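Local coordinates for protein 4-hydroxy-tetrahydrodipicolinate synthase (Aquifex aeolicus, PDB 2EHH) that probably condenses pyruvate with aspartate beta-semialdehyde to 4-hydroxy-tetrahydrodipicolinate through a Schiff-base intermediate, a step of lysine biosynthesis, at residues 206-217 against 228-239. Residues are numbered along the deposited sequence; the frame is centred on the assembly and turned at random.
Sequences ANNVMPREVKEL and RAREIHYYLHDL
Met210 first runs out extended and then folds at its thioether (chi3 81°), which lays SD against Leu239 CD2 at 3.5 Å and swings CE back to Leu236 CD1, 3.9 Å away. The same methyl reaches the edge of the Tyr235 ring near its plane. A long, unbranched and flexible side chain suits this place at the N-cap of helix 211-217, because it can touch Leu236, Leu239 and Tyr235 at once. With alanine in place of Met210, Leu236 CD1 and Leu239 CD2 would probably lose the thioether they pack on, opening a gap between them and the start of the helix. Leu239 also spreads its two methyls against Val209 CG2.

Further along, Leu236 slips CD2 beside Glu213 CB (3.8 Å), so that the glutamate contributes its aliphatic base while its chain bends away at chi2. Ile232 is the beta-branched wedge of the pair: CG2 packs on Leu217 CB at 3.6 Å, and CD1 presses on the backbone between Glu216 and Leu217. Leu217 CD2 in turn lies against Ala229 O at 3.1 Å and near Ala229 CB; the small alanine is consistent with the close approach of its CA to Leu217 CA, 5.2 Å.

Glu216, partly exposed, offers OE2 to Arg228 NH2 (3.2 Å) in a salt bridge, carboxylate and guanidinium planes tilted 32° apart; Arg228 NH1 also pairs with Glu231, and Ile232 CG1 lies over one guanidinium face.

The axes of helix segments 211-217 and 228-239 come within 9.3 Å, inclined at 146° and so roughly antiparallel: a helical hairpin joining the last helix of the TIM barrel, after strand 201-204, to the C-terminal helices of the DapA family.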
ATOM      1  N   ALA A 206     -16.710 -19.934  -3.093  1.00 14.47           N
ATOM      2  CA  ALA A 206     -16.667 -21.053  -4.034  1.00 15.36           C
ATOM      3  C   ALA A 206     -17.668 -22.145  -3.668  1.00 16.87           C
ATOM      4  O   ALA A 206     -18.102 -22.913  -4.526  1.00 15.87           O
ATOM      5  CB  ALA A 206     -15.258 -21.639  -4.090  1.00 12.12           C
ATOM      6  N   ASN A 207     -18.015 -22.202  -2.387  1.00 18.47           N
ATOM      7  CA  ASN A 207     -18.974 -23.169  -1.860  1.00 21.04           C
ATOM      8  C   ASN A 207     -20.327 -23.083  -2.557  1.00 20.02           C
ATOM      9  O   ASN A 207     -21.070 -24.062  -2.613  1.00 18.19           O
ATOM     10  CB  ASN A 207     -19.193 -22.923  -0.366  1.00 23.47           C
ATOM     11  CG  ASN A 207     -18.597 -23.998   0.480  1.00 24.92           C
ATOM     12  OD1 ASN A 207     -18.300 -25.086  -0.013  1.00 31.39           O
ATOM     13  ND2 ASN A 207     -18.428 -23.720   1.764  1.00 22.37           N
ATOM     14  N   ASN A 208     -20.653 -21.897  -3.055  1.00 18.72           N
ATOM     15  CA  ASN A 208     -21.920 -21.667  -3.737  1.00 19.34           C
ATOM     16  C   ASN A 208     -22.109 -22.541  -4.973  1.00 19.02           C
ATOM     17  O   ASN A 208     -23.241 -22.872  -5.326  1.00 18.39           O
ATOM     18  CB  ASN A 208     -22.033 -20.198  -4.156  1.00 17.89           C
ATOM     19  CG  ASN A 208     -22.477 -19.297  -3.026  1.00 18.01           C
ATOM     20  OD1 ASN A 208     -23.659 -19.251  -2.684  1.00 16.29           O
ATOM     21  ND2 ASN A 208     -21.529 -18.572  -2.435  1.00 16.31           N
ATOM     22  N   VAL A 209     -21.011 -22.919  -5.623  1.00 18.41           N
ATOM     23  CA  VAL A 209     -21.113 -23.715  -6.836  1.00 19.52           C
ATOM     24  C   VAL A 209     -20.492 -25.107  -6.814  1.00 20.36           C
ATOM     25  O   VAL A 209     -20.894 -25.965  -7.594  1.00 19.32           O
ATOM     26  CB  VAL A 209     -20.563 -22.931  -8.042  1.00 21.96           C
ATOM     27  CG1 VAL A 209     -21.354 -21.638  -8.207  1.00 21.69           C
ATOM     28  CG2 VAL A 209     -19.095 -22.628  -7.850  1.00 21.55           C
ATOM     29  N   MET A 210     -19.510 -25.331  -5.948  1.00 18.64           N
ATOM     30  CA  MET A 210     -18.888 -26.646  -5.836  1.00 19.18           C
ATOM     31  C   MET A 210     -18.757 -27.018  -4.360  1.00 18.64           C
ATOM     32  O   MET A 210     -17.656 -27.174  -3.837  1.00 19.01           O
ATOM     33  CB  MET A 210     -17.516 -26.665  -6.529  1.00 20.80           C
ATOM     34  CG  MET A 210     -17.610 -26.684  -8.054  1.00 22.12           C
ATOM     35  SD  MET A 210     -16.027 -26.877  -8.899  1.00 25.02           S
ATOM     36  CE  MET A 210     -15.784 -28.647  -8.803  1.00 23.79           C
ATOM     37  N   PRO A 211     -19.900 -27.172  -3.672  1.00 18.81           N
ATOM     38  CA  PRO A 211     -20.012 -27.521  -2.249  1.00 18.52           C
ATOM     39  C   PRO A 211     -19.253 -28.782  -1.848  1.00 17.52           C
ATOM     40  O   PRO A 211     -18.532 -28.799  -0.846  1.00 16.31           O
ATOM     41  CB  PRO A 211     -21.520 -27.710  -2.049  1.00 17.20           C
ATOM     42  CG  PRO A 211     -22.132 -26.900  -3.136  1.00 20.61           C
ATOM     43  CD  PRO A 211     -21.231 -27.147  -4.305  1.00 20.02           C
ATOM     44  N   ARG A 212     -19.437 -29.840  -2.631  1.00 18.26           N
ATOM     45  CA  ARG A 212     -18.808 -31.127  -2.350  1.00 20.17           C
ATOM     46  C   ARG A 212     -17.287 -31.060  -2.348  1.00 19.42           C
ATOM     47  O   ARG A 212     -16.639 -31.535  -1.414  1.00 19.66           O
ATOM     48  CB  ARG A 212     -19.278 -32.171  -3.368  1.00 21.60           C
ATOM     49  CG  ARG A 212     -20.787 -32.380  -3.379  1.00 28.44           C
ATOM     50  CD  ARG A 212     -21.208 -33.323  -4.493  1.00 33.09           C
ATOM     51  NE  ARG A 212     -20.748 -34.688  -4.263  1.00 38.91           N
ATOM     52  CZ  ARG A 212     -21.420 -35.603  -3.567  1.00 41.59           C
ATOM     53  NH1 ARG A 212     -22.597 -35.305  -3.027  1.00 41.16           N
ATOM     54  NH2 ARG A 212     -20.913 -36.822  -3.415  1.00 42.45           N
ATOM     55  N   GLU A 213     -16.724 -30.463  -3.391  1.00 18.98           N
ATOM     56  CA  GLU A 213     -15.276 -30.350  -3.510  1.00 20.51           C
ATOM     57  C   GLU A 213     -14.670 -29.533  -2.378  1.00 18.74           C
ATOM     58  O   GLU A 213     -13.683 -29.943  -1.765  1.00 18.95           O
ATOM     59  CB  GLU A 213     -14.900 -29.715  -4.851  1.00 22.27           C
ATOM     60  CG  GLU A 213     -15.261 -30.533  -6.088  1.00 24.69           C
ATOM     61  CD  GLU A 213     -16.757 -30.683  -6.300  1.00 25.83           C
ATOM     62  OE1 GLU A 213     -17.530 -29.802  -5.859  1.00 25.32           O
ATOM     63  OE2 GLU A 213     -17.160 -31.679  -6.935  1.00 27.70           O
ATOM     64  N   VAL A 214     -15.253 -28.372  -2.102  1.00 19.00           N
ATOM     65  CA  VAL A 214     -14.735 -27.529  -1.034  1.00 18.97           C
ATOM     66  C   VAL A 214     -14.800 -28.291   0.279  1.00 18.66           C
ATOM     67  O   VAL A 214     -13.867 -28.259   1.079  1.00 18.49           O
ATOM     68  CB  VAL A 214     -15.537 -26.218  -0.906  1.00 18.90           C
ATOM     69  CG1 VAL A 214     -15.063 -25.441   0.311  1.00 18.23           C
ATOM     70  CG2 VAL A 214     -15.367 -25.377  -2.166  1.00 18.41           C
ATOM     71  N   LYS A 215     -15.912 -28.984   0.494  1.00 20.04           N
ATOM     72  CA  LYS A 215     -16.090 -29.762   1.709  1.00 20.36           C
ATOM     73  C   LYS A 215     -14.942 -30.759   1.838  1.00 19.32           C
ATOM     74  O   LYS A 215     -14.376 -30.928   2.917  1.00 18.72           O
ATOM     75  CB  LYS A 215     -17.429 -30.506   1.668  1.00 22.67           C
ATOM     76  CG  LYS A 215     -17.659 -31.454   2.841  1.00 24.26           C
ATOM     77  CD  LYS A 215     -17.579 -30.729   4.173  1.00 26.25           C
ATOM     78  CE  LYS A 215     -17.853 -31.679   5.329  1.00 29.39           C
ATOM     79  NZ  LYS A 215     -17.720 -30.991   6.641  1.00 30.12           N
ATOM     80  N   GLU A 216     -14.601 -31.409   0.730  1.00 19.31           N
ATOM     81  CA  GLU A 216     -13.517 -32.389   0.726  1.00 21.50           C
ATOM     82  C   GLU A 216     -12.180 -31.748   1.089  1.00 20.41           C
ATOM     83  O   GLU A 216     -11.372 -32.349   1.795  1.00 19.08           O
ATOM     84  CB  GLU A 216     -13.403 -33.059  -0.647  1.00 24.95           C
ATOM     85  CG  GLU A 216     -14.621 -33.878  -1.047  1.00 32.85           C
ATOM     86  CD  GLU A 216     -14.444 -34.584  -2.384  1.00 36.47           C
ATOM     87  OE1 GLU A 216     -15.425 -35.185  -2.881  1.00 40.26           O
ATOM     88  OE2 GLU A 216     -13.325 -34.542  -2.938  1.00 38.53           O
ATOM     89  N   LEU A 217     -11.943 -30.534   0.597  1.00 18.98           N
ATOM     90  CA  LEU A 217     -10.700 -29.834   0.901  1.00 19.46           C
ATOM     91  C   LEU A 217     -10.631 -29.630   2.413  1.00 19.19           C
ATOM     92  O   LEU A 217      -9.612 -29.909   3.046  1.00 18.65           O
ATOM     93  CB  LEU A 217     -10.661 -28.480   0.172  1.00 19.80           C
ATOM     94  CG  LEU A 217      -9.495 -27.499   0.391  1.00 21.69           C
ATOM     95  CD1 LEU A 217      -9.572 -26.902   1.781  1.00 25.33           C
ATOM     96  CD2 LEU A 217      -8.166 -28.198   0.188  1.00 21.73           C
ATOM     97  N   ARG A 228      -3.491 -34.483   0.293  1.00 20.01           N
ATOM     98  CA  ARG A 228      -4.807 -34.542  -0.327  1.00 19.99           C
ATOM     99  C   ARG A 228      -5.381 -33.128  -0.420  1.00 17.76           C
ATOM    100  O   ARG A 228      -6.038 -32.783  -1.398  1.00 17.52           O
ATOM    101  CB  ARG A 228      -5.735 -35.442   0.494  1.00 19.86           C
ATOM    102  CG  ARG A 228      -7.184 -35.457   0.026  1.00 24.44           C
ATOM    103  CD  ARG A 228      -7.324 -35.878  -1.433  1.00 27.18           C
ATOM    104  NE  ARG A 228      -8.730 -35.943  -1.828  1.00 30.99           N
ATOM    105  CZ  ARG A 228      -9.159 -35.961  -3.086  1.00 32.90           C
ATOM    106  NH1 ARG A 228      -8.290 -35.919  -4.088  1.00 34.20           N
ATOM    107  NH2 ARG A 228     -10.459 -36.006  -3.345  1.00 34.46           N
ATOM    108  N   ALA A 229      -5.129 -32.317   0.603  1.00 16.66           N
ATOM    109  CA  ALA A 229      -5.614 -30.940   0.619  1.00 16.85           C
ATOM    110  C   ALA A 229      -5.034 -30.185  -0.579  1.00 16.33           C
ATOM    111  O   ALA A 229      -5.756 -29.492  -1.296  1.00 17.81           O
ATOM    112  CB  ALA A 229      -5.214 -30.258   1.922  1.00 17.03           C
ATOM    113  N   ARG A 230      -3.731 -30.325  -0.795  1.00 16.24           N
ATOM    114  CA  ARG A 230      -3.081 -29.666  -1.924  1.00 16.40           C
ATOM    115  C   ARG A 230      -3.677 -30.142  -3.244  1.00 16.36           C
ATOM    116  O   ARG A 230      -3.823 -29.367  -4.186  1.00 15.14           O
ATOM    117  CB  ARG A 230      -1.571 -29.951  -1.935  1.00 17.26           C
ATOM    118  CG  ARG A 230      -0.754 -29.145  -0.934  1.00 16.78           C
ATOM    119  CD  ARG A 230       0.747 -29.271  -1.226  1.00 19.67           C
ATOM    120  NE  ARG A 230       1.249 -30.624  -0.987  1.00 19.10           N
ATOM    121  CZ  ARG A 230       1.504 -31.134   0.216  1.00 20.42           C
ATOM    122  NH1 ARG A 230       1.314 -30.407   1.312  1.00 17.61           N
ATOM    123  NH2 ARG A 230       1.945 -32.383   0.325  1.00 20.66           N
ATOM    124  N   GLU A 231      -4.011 -31.427  -3.318  1.00 16.68           N
ATOM    125  CA  GLU A 231      -4.577 -31.973  -4.542  1.00 18.34           C
ATOM    126  C   GLU A 231      -5.882 -31.262  -4.887  1.00 15.74           C
ATOM    127  O   GLU A 231      -6.111 -30.878  -6.032  1.00 16.63           O
ATOM    128  CB  GLU A 231      -4.839 -33.470  -4.380  1.00 21.77           C
ATOM    129  CG  GLU A 231      -4.918 -34.222  -5.686  1.00 29.26           C
ATOM    130  CD  GLU A 231      -5.358 -35.660  -5.494  1.00 34.78           C
ATOM    131  OE1 GLU A 231      -4.859 -36.314  -4.549  1.00 35.24           O
ATOM    132  OE2 GLU A 231      -6.199 -36.134  -6.290  1.00 37.83           O
ATOM    133  N   ILE A 232      -6.736 -31.093  -3.888  1.00 14.66           N
ATOM    134  CA  ILE A 232      -8.020 -30.442  -4.081  1.00 14.74           C
ATOM    135  C   ILE A 232      -7.850 -28.944  -4.300  1.00 13.83           C
ATOM    136  O   ILE A 232      -8.511 -28.357  -5.158  1.00 14.96           O
ATOM    137  CB  ILE A 232      -8.933 -30.674  -2.869  1.00 15.31           C
ATOM    138  CG1 ILE A 232      -9.120 -32.182  -2.657  1.00 18.71           C
ATOM    139  CG2 ILE A 232     -10.279 -29.999  -3.093  1.00 15.03           C
ATOM    140  CD1 ILE A 232      -9.808 -32.534  -1.355  1.00 20.14           C
ATOM    141  N   HIS A 233      -6.967 -28.339  -3.515  1.00 13.25           N
ATOM    142  CA  HIS A 233      -6.674 -26.909  -3.611  1.00 13.65           C
ATOM    143  C   HIS A 233      -6.239 -26.536  -5.030  1.00 13.98           C
ATOM    144  O   HIS A 233      -6.798 -25.628  -5.640  1.00 14.26           O
ATOM    145  CB  HIS A 233      -5.565 -26.553  -2.610  1.00 12.36           C
ATOM    146  CG  HIS A 233      -5.003 -25.175  -2.775  1.00 14.34           C
ATOM    147  ND1 HIS A 233      -5.606 -24.051  -2.247  1.00 12.83           N
ATOM    148  CD2 HIS A 233      -3.876 -24.743  -3.391  1.00 12.68           C
ATOM    149  CE1 HIS A 233      -4.872 -22.987  -2.530  1.00 14.23           C
ATOM    150  NE2 HIS A 233      -3.818 -23.380  -3.223  1.00 12.71           N
ATOM    151  N   TYR A 234      -5.248 -27.242  -5.565  1.00 14.02           N
ATOM    152  CA  TYR A 234      -4.760 -26.926  -6.900  1.00 15.53           C
ATOM    153  C   TYR A 234      -5.738 -27.274  -8.009  1.00 17.46           C
ATOM    154  O   TYR A 234      -5.706 -26.681  -9.090  1.00 16.96           O
ATOM    155  CB  TYR A 234      -3.400 -27.585  -7.127  1.00 15.95           C
ATOM    156  CG  TYR A 234      -2.314 -26.867  -6.357  1.00 15.02           C
ATOM    157  CD1 TYR A 234      -1.977 -25.553  -6.674  1.00 13.55           C
ATOM    158  CD2 TYR A 234      -1.688 -27.462  -5.262  1.00 14.37           C
ATOM    159  CE1 TYR A 234      -1.056 -24.840  -5.922  1.00 12.90           C
ATOM    160  CE2 TYR A 234      -0.756 -26.752  -4.493  1.00 14.07           C
ATOM    161  CZ  TYR A 234      -0.452 -25.439  -4.832  1.00 13.28           C
ATOM    162  OH  TYR A 234       0.436 -24.710  -4.077  1.00 12.41           O
ATOM    163  N   TYR A 235      -6.621 -28.224  -7.738  1.00 17.78           N
ATOM    164  CA  TYR A 235      -7.623 -28.605  -8.718  1.00 19.54           C
ATOM    165  C   TYR A 235      -8.646 -27.469  -8.802  1.00 18.54           C
ATOM    166  O   TYR A 235      -9.068 -27.067  -9.887  1.00 17.97           O
ATOM    167  CB  TYR A 235      -8.295 -29.916  -8.287  1.00 22.15           C
ATOM    168  CG  TYR A 235      -9.555 -30.252  -9.047  1.00 23.91           C
ATOM    169  CD1 TYR A 235     -10.811 -30.002  -8.496  1.00 26.25           C
ATOM    170  CD2 TYR A 235      -9.497 -30.802 -10.326  1.00 25.48           C
ATOM    171  CE1 TYR A 235     -11.980 -30.292  -9.202  1.00 26.95           C
ATOM    172  CE2 TYR A 235     -10.659 -31.096 -11.042  1.00 27.02           C
ATOM    173  CZ  TYR A 235     -11.896 -30.837 -10.472  1.00 27.00           C
ATOM    174  OH  TYR A 235     -13.047 -31.112 -11.175  1.00 31.11           O
ATOM    175  N   LEU A 236      -9.001 -26.933  -7.640  1.00 16.89           N
ATOM    176  CA  LEU A 236      -9.982 -25.858  -7.530  1.00 18.21           C
ATOM    177  C   LEU A 236      -9.411 -24.449  -7.716  1.00 18.71           C
ATOM    178  O   LEU A 236     -10.162 -23.473  -7.725  1.00 18.04           O
ATOM    179  CB  LEU A 236     -10.657 -25.945  -6.157  1.00 19.36           C
ATOM    180  CG  LEU A 236     -12.124 -26.360  -6.001  1.00 22.63           C
ATOM    181  CD1 LEU A 236     -12.531 -27.384  -7.034  1.00 20.22           C
ATOM    182  CD2 LEU A 236     -12.318 -26.892  -4.597  1.00 20.37           C
ATOM    183  N   HIS A 237      -8.095 -24.335  -7.876  1.00 18.89           N
ATOM    184  CA  HIS A 237      -7.480 -23.015  -8.012  1.00 19.88           C
ATOM    185  C   HIS A 237      -8.076 -22.142  -9.114  1.00 18.12           C
ATOM    186  O   HIS A 237      -8.328 -20.957  -8.892  1.00 17.47           O
ATOM    187  CB  HIS A 237      -5.967 -23.130  -8.217  1.00 24.51           C
ATOM    188  CG  HIS A 237      -5.232 -21.861  -7.911  1.00 30.12           C
ATOM    189  ND1 HIS A 237      -5.206 -21.307  -6.649  1.00 33.12           N
ATOM    190  CD2 HIS A 237      -4.537 -21.015  -8.708  1.00 32.34           C
ATOM    191  CE1 HIS A 237      -4.529 -20.173  -6.683  1.00 33.78           C
ATOM    192  NE2 HIS A 237      -4.113 -19.974  -7.919  1.00 34.70           N
ATOM    193  N   ASP A 238      -8.301 -22.712 -10.296  1.00 17.36           N
ATOM    194  CA  ASP A 238      -8.885 -21.940 -11.392  1.00 18.39           C
ATOM    195  C   ASP A 238     -10.258 -21.386 -11.008  1.00 17.26           C
ATOM    196  O   ASP A 238     -10.599 -20.267 -11.377  1.00 16.47           O
ATOM    197  CB  ASP A 238      -9.007 -22.790 -12.661  1.00 20.21           C
ATOM    198  CG  ASP A 238      -7.674 -23.008 -13.351  1.00 23.18           C
ATOM    199  OD1 ASP A 238      -6.670 -22.396 -12.925  1.00 22.17           O
ATOM    200  OD2 ASP A 238      -7.631 -23.788 -14.325  1.00 25.95           O
ATOM    201  N   LEU A 239     -11.045 -22.169 -10.272  1.00 14.92           N
ATOM    202  CA  LEU A 239     -12.360 -21.705  -9.839  1.00 15.51           C
ATOM    203  C   LEU A 239     -12.211 -20.571  -8.823  1.00 14.44           C
ATOM    204  O   LEU A 239     -12.895 -19.548  -8.916  1.00 13.09           O
ATOM    205  CB  LEU A 239     -13.157 -22.845  -9.198  1.00 15.44           C
ATOM    206  CG  LEU A 239     -14.528 -22.456  -8.632  1.00 17.81           C
ATOM    207  CD1 LEU A 239     -15.459 -22.057  -9.766  1.00 16.48           C
ATOM    208  CD2 LEU A 239     -15.116 -23.623  -7.848  1.00 17.93           C
TER